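Local atomic coordinates of protein spaetzle C-106 (PDB entry 3E07), a protein that binds the Toll receptor as a disulfide-linked dimeric cytokine, activating the signalling that establishes embryonic dorsal-ventral polarity and induces the antifungal peptide drosomycin. Residues A[14-19]-A[39-44]; A[71-76]-A[93-98]. All coordinates share one frame; numbering follows the deposited sequence.

Both interactions are antiparallel strand pairs, and they show how a small cystine-knot protein, whose modelled residues contain no helix, builds its body from extended chain. Each is largely a surface contact with one buried residue, but interaction 1 lies about 15 Å from the centre of the chain and interaction 2 about 6 Å, measured centre to centre. Interaction 1 pairs strands 12-17 and 39-47 in regular register, with apolar packing on both faces. Interaction 2 pairs strands 65-80 and 94-104, has its register shifted by a beta bulge and carries the interchain cysteine. The two meet where Ile42 and Ile44 pack on Ile95, and both touch the second subunit.

Interaction 1: A[14-19]-A[39-44]; sequences RKLVYP and KQAIQI
Ile44 lies across from Lys15, and its CD1 reaches diagonally across to Val17. CG1 of Ile44 sits between the backbone N and the carbonyl carbon (chi1 76°), and the end of the side chain comes nearer the other strand. Ile44 CG1 then runs beside the Lys15 chain, 3.5 Å from Lys15 CG, while Ile44 CD1 meets Val17 CG2 at 3.4 Å. Ile42 projects from this same face.

On the other face, Leu16 CD2 touches Ala41 CB at 3.5 Å and lies a little farther from the CG of Gln43. Ala41 CB also sits 4.3 Å above the centre of the Tyr18 ring. Lys39 approaches that ring differently, at its edge and close to its plane, with Lys39 CB 3.9 Å from Tyr18 CE1. At the far end, Arg14 NH2 comes within 3.1 Å of Gln43 OE1, the guanidinium and amide planes being turned 65° apart. Both groups are hydrogen-bonded to the second subunit: the Arg14 guanidinium to the carbonyl of Tyr72 of that chain, and Gln43 OE1 to the backbone N of its Gln74.

Reciprocal backbone hydrogen bonds join Lys15 with Ile44 and Val17 with Ile42, and Leu16 and Gln43 form the non-hydrogen-bonded pair between them. These are two antiparallel strands of a cystine-knot fold, whose sheet runs on into the second subunit where residues 39-41 pair with one of its strands.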
loop_
_atom_site.group_PDB
_atom_site.type_symbol
_atom_site.label_atom_id
_atom_site.label_comp_id
_atom_site.label_asym_id
_atom_site.label_seq_id
_atom_site.Cartn_x
_atom_site.Cartn_y
_atom_site.Cartn_z
ATOM N N ARG A 14 8.634 -6.301 -0.828
ATOM C CA ARG A 14 8.514 -5.583 0.446
ATOM C C ARG A 14 9.953 -5.498 0.969
ATOM O O ARG A 14 10.625 -6.521 1.098
ATOM C CB ARG A 14 7.644 -6.376 1.424
ATOM C CG ARG A 14 6.149 -6.074 1.382
ATOM C CD ARG A 14 5.794 -5.062 2.470
ATOM N NE ARG A 14 4.525 -5.363 3.135
ATOM C CZ ARG A 14 4.079 -4.730 4.217
ATOM N NH1 ARG A 14 2.915 -5.066 4.750
ATOM N NH2 ARG A 14 4.801 -3.767 4.774
ATOM N N LYS A 15 10.440 -4.294 1.254
ATOM C CA LYS A 15 11.818 -4.157 1.716
ATOM C C LYS A 15 12.011 -2.990 2.686
ATOM O O LYS A 15 11.154 -2.121 2.805
ATOM C CB LYS A 15 12.747 -3.988 0.502
ATOM C CG LYS A 15 12.698 -2.588 -0.094
ATOM C CD LYS A 15 12.745 -2.565 -1.622
ATOM C CE LYS A 15 14.111 -2.920 -2.187
ATOM N NZ LYS A 15 14.461 -4.348 -1.963
ATOM N N LEU A 16 13.151 -2.987 3.375
ATOM C CA LEU A 16 13.503 -1.942 4.335
ATOM C C LEU A 16 14.445 -0.928 3.706
ATOM O O LEU A 16 15.450 -1.291 3.115
ATOM C CB LEU A 16 14.183 -2.547 5.555
ATOM C CG LEU A 16 13.317 -2.764 6.789
ATOM C CD1 LEU A 16 14.202 -3.310 7.902
ATOM C CD2 LEU A 16 12.672 -1.444 7.212
ATOM N N VAL A 17 14.129 0.348 3.850
ATOM C CA VAL A 17 14.955 1.382 3.255
ATOM C C VAL A 17 15.339 2.441 4.275
ATOM O O VAL A 17 14.730 2.546 5.343
ATOM C CB VAL A 17 14.218 2.034 2.063
ATOM C CG1 VAL A 17 15.081 3.109 1.420
ATOM C CG2 VAL A 17 13.880 0.972 1.042
ATOM N N TYR A 18 16.356 3.222 3.932
ATOM C CA TYR A 18 16.844 4.279 4.807
ATOM C C TYR A 18 16.743 5.669 4.183
ATOM O O TYR A 18 17.131 5.885 3.031
ATOM C CB TYR A 18 18.300 4.018 5.175
ATOM C CG TYR A 18 18.524 2.870 6.113
ATOM C CD1 TYR A 18 18.782 3.095 7.463
ATOM C CD2 TYR A 18 18.532 1.554 5.650
ATOM C CE1 TYR A 18 19.055 2.039 8.331
ATOM C CE2 TYR A 18 18.801 0.488 6.510
ATOM C CZ TYR A 18 19.069 0.741 7.850
ATOM O OH TYR A 18 19.401 -0.292 8.701
ATOM N N PRO A 19 16.205 6.635 4.938
ATOM C CA PRO A 19 16.098 7.989 4.388
ATOM C C PRO A 19 17.519 8.533 4.485
ATOM O O PRO A 19 18.220 8.270 5.465
ATOM C CB PRO A 19 15.144 8.687 5.358
ATOM C CG PRO A 19 14.391 7.546 6.008
ATOM C CD PRO A 19 15.480 6.535 6.214
ATOM N N LYS A 39 18.628 3.412 13.782
ATOM C CA LYS A 39 18.257 4.359 12.749
ATOM C C LYS A 39 16.851 4.026 12.300
ATOM O O LYS A 39 16.378 2.907 12.482
ATOM C CB LYS A 39 19.208 4.263 11.548
ATOM C CG LYS A 39 20.680 4.123 11.900
ATOM C CD LYS A 39 21.169 5.229 12.825
ATOM C CE LYS A 39 22.671 5.107 13.059
ATOM N NZ LYS A 39 23.062 3.734 13.507
ATOM N N GLN A 40 16.182 5.008 11.713
ATOM C CA GLN A 40 14.836 4.805 11.219
ATOM C C GLN A 40 14.939 4.162 9.848
ATOM O O GLN A 40 15.645 4.651 8.963
ATOM C CB GLN A 40 14.104 6.140 11.108
ATOM C CG GLN A 40 12.639 6.009 10.750
ATOM C CD GLN A 40 12.201 7.042 9.729
ATOM O OE1 GLN A 40 11.037 7.445 9.699
ATOM N NE2 GLN A 40 13.132 7.465 8.875
ATOM N N ALA A 41 14.252 3.043 9.684
ATOM C CA ALA A 41 14.257 2.354 8.414
ATOM C C ALA A 41 12.807 2.345 7.966
ATOM O O ALA A 41 11.903 2.075 8.756
ATOM C CB ALA A 41 14.793 0.940 8.578
ATOM N N ILE A 42 12.595 2.642 6.694
ATOM C CA ILE A 42 11.250 2.721 6.152
ATOM C C ILE A 42 10.825 1.485 5.375
ATOM O O ILE A 42 11.507 1.072 4.437
ATOM C CB ILE A 42 11.136 3.964 5.233
ATOM C CG1 ILE A 42 11.404 5.226 6.059
ATOM C CG2 ILE A 42 9.764 4.016 4.567
ATOM C CD1 ILE A 42 11.510 6.491 5.242
ATOM N N GLN A 43 9.698 0.899 5.771
ATOM C CA GLN A 43 9.155 -0.273 5.084
ATOM C C GLN A 43 8.496 0.124 3.766
ATOM O O GLN A 43 7.575 0.938 3.764
ATOM C CB GLN A 43 8.099 -0.955 5.947
ATOM C CG GLN A 43 8.628 -1.980 6.923
ATOM C CD GLN A 43 7.514 -2.632 7.705
ATOM O OE1 GLN A 43 6.370 -2.674 7.250
ATOM N NE2 GLN A 43 7.840 -3.159 8.880
ATOM N N ILE A 44 8.958 -0.433 2.650
ATOM C CA ILE A 44 8.344 -0.106 1.372
ATOM C C ILE A 44 7.937 -1.323 0.549
ATOM O O ILE A 44 8.400 -2.440 0.794
ATOM C CB ILE A 44 9.253 0.788 0.490
ATOM C CG1 ILE A 44 10.375 -0.030 -0.147
ATOM C CG2 ILE A 44 9.796 1.924 1.312
ATOM C CD1 ILE A 44 11.236 0.767 -1.129
#

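Interaction 2: A[71-76]-A[93-98]; sequences HYTQQT and FKIPSC
A classic beta bulge, in which Ser97 and Cys98 both face His71, marks this antiparallel pairing of the cystine-knot fold. His71 N donates to Cys98 O at 2.8 Å, whereas His71 O receives the backbone N-H of Ser97, an almost straight bond of 177°. Ser97 OG adds a weak bond to the same carbonyl oxygen. Its hydroxyl is placed there by a chi1 of 59°, which sets OG between the backbone N and the carbonyl carbon and also 3.3 Å from Thr73 CG2. Beyond the bulge the register settles, and Thr73 and Ile95 exchange two backbone bonds, Thr73 N to Ile95 O at 3.0 Å and Ile95 N to Thr73 O at 2.9 Å.

On the opposite face from Thr73 and Ile95, the Tyr72 side chain crosses Lys94 at about a right angle, with Tyr72 CD1 3.8 Å from Lys94 CB. Tyr72 CE1 meets Pro96 CG at 3.9 Å. Gln74 and Lys94 run side by side in the same direction, the Gln74 NE2 lying 3.8 Å from Lys94 CE.

Cys98 is buried, and its SG forms the disulfide with Cys98 of the second subunit, so the bulge lies right at the covalent dimer link; there the ring of His71 meets Phe8 of that subunit. Within the chain, strand 65-80 runs between strands 86-89 and 94-104, while the side chain of Ile95 touches strand 39-47.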
loop_
_atom_site.group_PDB
_atom_site.type_symbol
_atom_site.label_atom_id
_atom_site.label_comp_id
_atom_site.label_asym_id
_atom_site.label_seq_id
_atom_site.Cartn_x
_atom_site.Cartn_y
_atom_site.Cartn_z
ATOM N N HIS A 71 1.700 2.292 -6.022
ATOM C CA HIS A 71 1.047 3.297 -5.183
ATOM C C HIS A 71 2.072 3.872 -4.212
ATOM O O HIS A 71 3.054 3.207 -3.873
ATOM C CB HIS A 71 -0.110 2.679 -4.399
ATOM C CG HIS A 71 -1.339 2.447 -5.220
ATOM N ND1 HIS A 71 -2.464 1.823 -4.725
ATOM C CD2 HIS A 71 -1.640 2.798 -6.495
ATOM C CE1 HIS A 71 -3.402 1.803 -5.653
ATOM N NE2 HIS A 71 -2.925 2.390 -6.738
ATOM N N TYR A 72 1.840 5.102 -3.762
ATOM C CA TYR A 72 2.746 5.750 -2.836
ATOM C C TYR A 72 1.992 6.449 -1.718
ATOM O O TYR A 72 0.828 6.789 -1.861
ATOM C CB TYR A 72 3.568 6.824 -3.554
ATOM C CG TYR A 72 4.304 6.384 -4.796
ATOM C CD1 TYR A 72 5.637 5.971 -4.733
ATOM C CD2 TYR A 72 3.686 6.425 -6.043
ATOM C CE1 TYR A 72 6.333 5.618 -5.876
ATOM C CE2 TYR A 72 4.375 6.074 -7.192
ATOM C CZ TYR A 72 5.704 5.674 -7.101
ATOM O OH TYR A 72 6.399 5.357 -8.243
ATOM N N THR A 73 2.686 6.664 -0.608
ATOM C CA THR A 73 2.167 7.428 0.519
ATOM C C THR A 73 3.247 8.518 0.649
ATOM O O THR A 73 4.305 8.413 0.009
ATOM C CB THR A 73 2.122 6.614 1.820
ATOM O OG1 THR A 73 3.450 6.213 2.183
ATOM C CG2 THR A 73 1.239 5.387 1.658
ATOM N N GLN A 74 2.995 9.563 1.435
ATOM C CA GLN A 74 3.999 10.619 1.602
ATOM C C GLN A 74 3.765 11.465 2.850
ATOM O O GLN A 74 2.640 11.528 3.357
ATOM C CB GLN A 74 4.072 11.514 0.348
ATOM C CG GLN A 74 2.758 12.078 -0.152
ATOM C CD GLN A 74 2.905 12.920 -1.424
ATOM O OE1 GLN A 74 3.600 13.938 -1.439
ATOM N NE2 GLN A 74 2.242 12.495 -2.493
ATOM N N GLN A 75 4.826 12.095 3.356
ATOM C CA GLN A 75 4.696 12.940 4.546
ATOM C C GLN A 75 3.653 14.012 4.269
ATOM O O GLN A 75 3.746 14.743 3.273
ATOM C CB GLN A 75 6.024 13.615 4.903
ATOM C CG GLN A 75 5.989 14.347 6.251
ATOM C CD GLN A 75 7.192 15.256 6.471
ATOM O OE1 GLN A 75 7.351 16.277 5.794
ATOM N NE2 GLN A 75 8.044 14.886 7.419
ATOM N N THR A 76 2.666 14.103 5.153
ATOM C CA THR A 76 1.586 15.068 4.991
ATOM C C THR A 76 1.428 15.995 6.193
ATOM O O THR A 76 0.987 15.573 7.267
ATOM C CB THR A 76 0.246 14.357 4.768
ATOM O OG1 THR A 76 0.385 13.386 3.720
ATOM C CG2 THR A 76 -0.818 15.366 4.387
ATOM N N PHE A 93 9.545 13.174 -0.022
ATOM C CA PHE A 93 9.696 12.191 -1.096
ATOM C C PHE A 93 8.551 11.164 -1.052
ATOM O O PHE A 93 7.963 10.924 -0.000
ATOM C CB PHE A 93 11.040 11.478 -0.941
ATOM C CG PHE A 93 11.310 11.021 0.461
ATOM C CD1 PHE A 93 10.617 9.946 0.999
ATOM C CD2 PHE A 93 12.208 11.706 1.268
ATOM C CE1 PHE A 93 10.810 9.559 2.326
ATOM C CE2 PHE A 93 12.409 11.327 2.598
ATOM C CZ PHE A 93 11.706 10.252 3.127
ATOM N N LYS A 94 8.242 10.559 -2.196
ATOM C CA LYS A 94 7.174 9.573 -2.260
ATOM C C LYS A 94 7.672 8.215 -1.798
ATOM O O LYS A 94 8.807 7.825 -2.083
ATOM C CB LYS A 94 6.596 9.504 -3.681
ATOM C CG LYS A 94 5.603 10.640 -3.966
ATOM C CD LYS A 94 5.153 10.652 -5.397
ATOM C CE LYS A 94 4.262 11.836 -5.659
ATOM N NZ LYS A 94 3.811 11.860 -7.077
ATOM N N ILE A 95 6.815 7.498 -1.081
ATOM C CA ILE A 95 7.161 6.200 -0.526
ATOM C C ILE A 95 6.372 5.068 -1.157
ATOM O O ILE A 95 5.181 4.940 -0.917
ATOM C CB ILE A 95 6.902 6.207 0.997
ATOM C CG1 ILE A 95 7.821 7.244 1.647
ATOM C CG2 ILE A 95 7.084 4.807 1.589
ATOM C CD1 ILE A 95 7.354 7.698 3.028
ATOM N N PRO A 96 7.036 4.227 -1.970
ATOM C CA PRO A 96 6.365 3.096 -2.631
ATOM C C PRO A 96 5.674 2.317 -1.524
ATOM O O PRO A 96 6.324 1.845 -0.589
ATOM C CB PRO A 96 7.524 2.324 -3.258
ATOM C CG PRO A 96 8.540 3.414 -3.529
ATOM C CD PRO A 96 8.484 4.210 -2.242
ATOM N N SER A 97 4.363 2.180 -1.620
ATOM C CA SER A 97 3.643 1.531 -0.548
ATOM C C SER A 97 2.781 0.328 -0.867
ATOM O O SER A 97 2.511 -0.481 0.014
ATOM C CB SER A 97 2.768 2.576 0.149
ATOM O OG SER A 97 1.850 3.173 -0.769
ATOM N N CYS A 98 2.360 0.189 -2.113
ATOM C CA CYS A 98 1.447 -0.891 -2.445
ATOM C C CYS A 98 1.484 -1.126 -3.948
ATOM O O CYS A 98 1.481 -0.182 -4.726
ATOM C CB CYS A 98 0.054 -0.428 -1.985
ATOM S SG CYS A 98 -1.435 -1.479 -2.033
#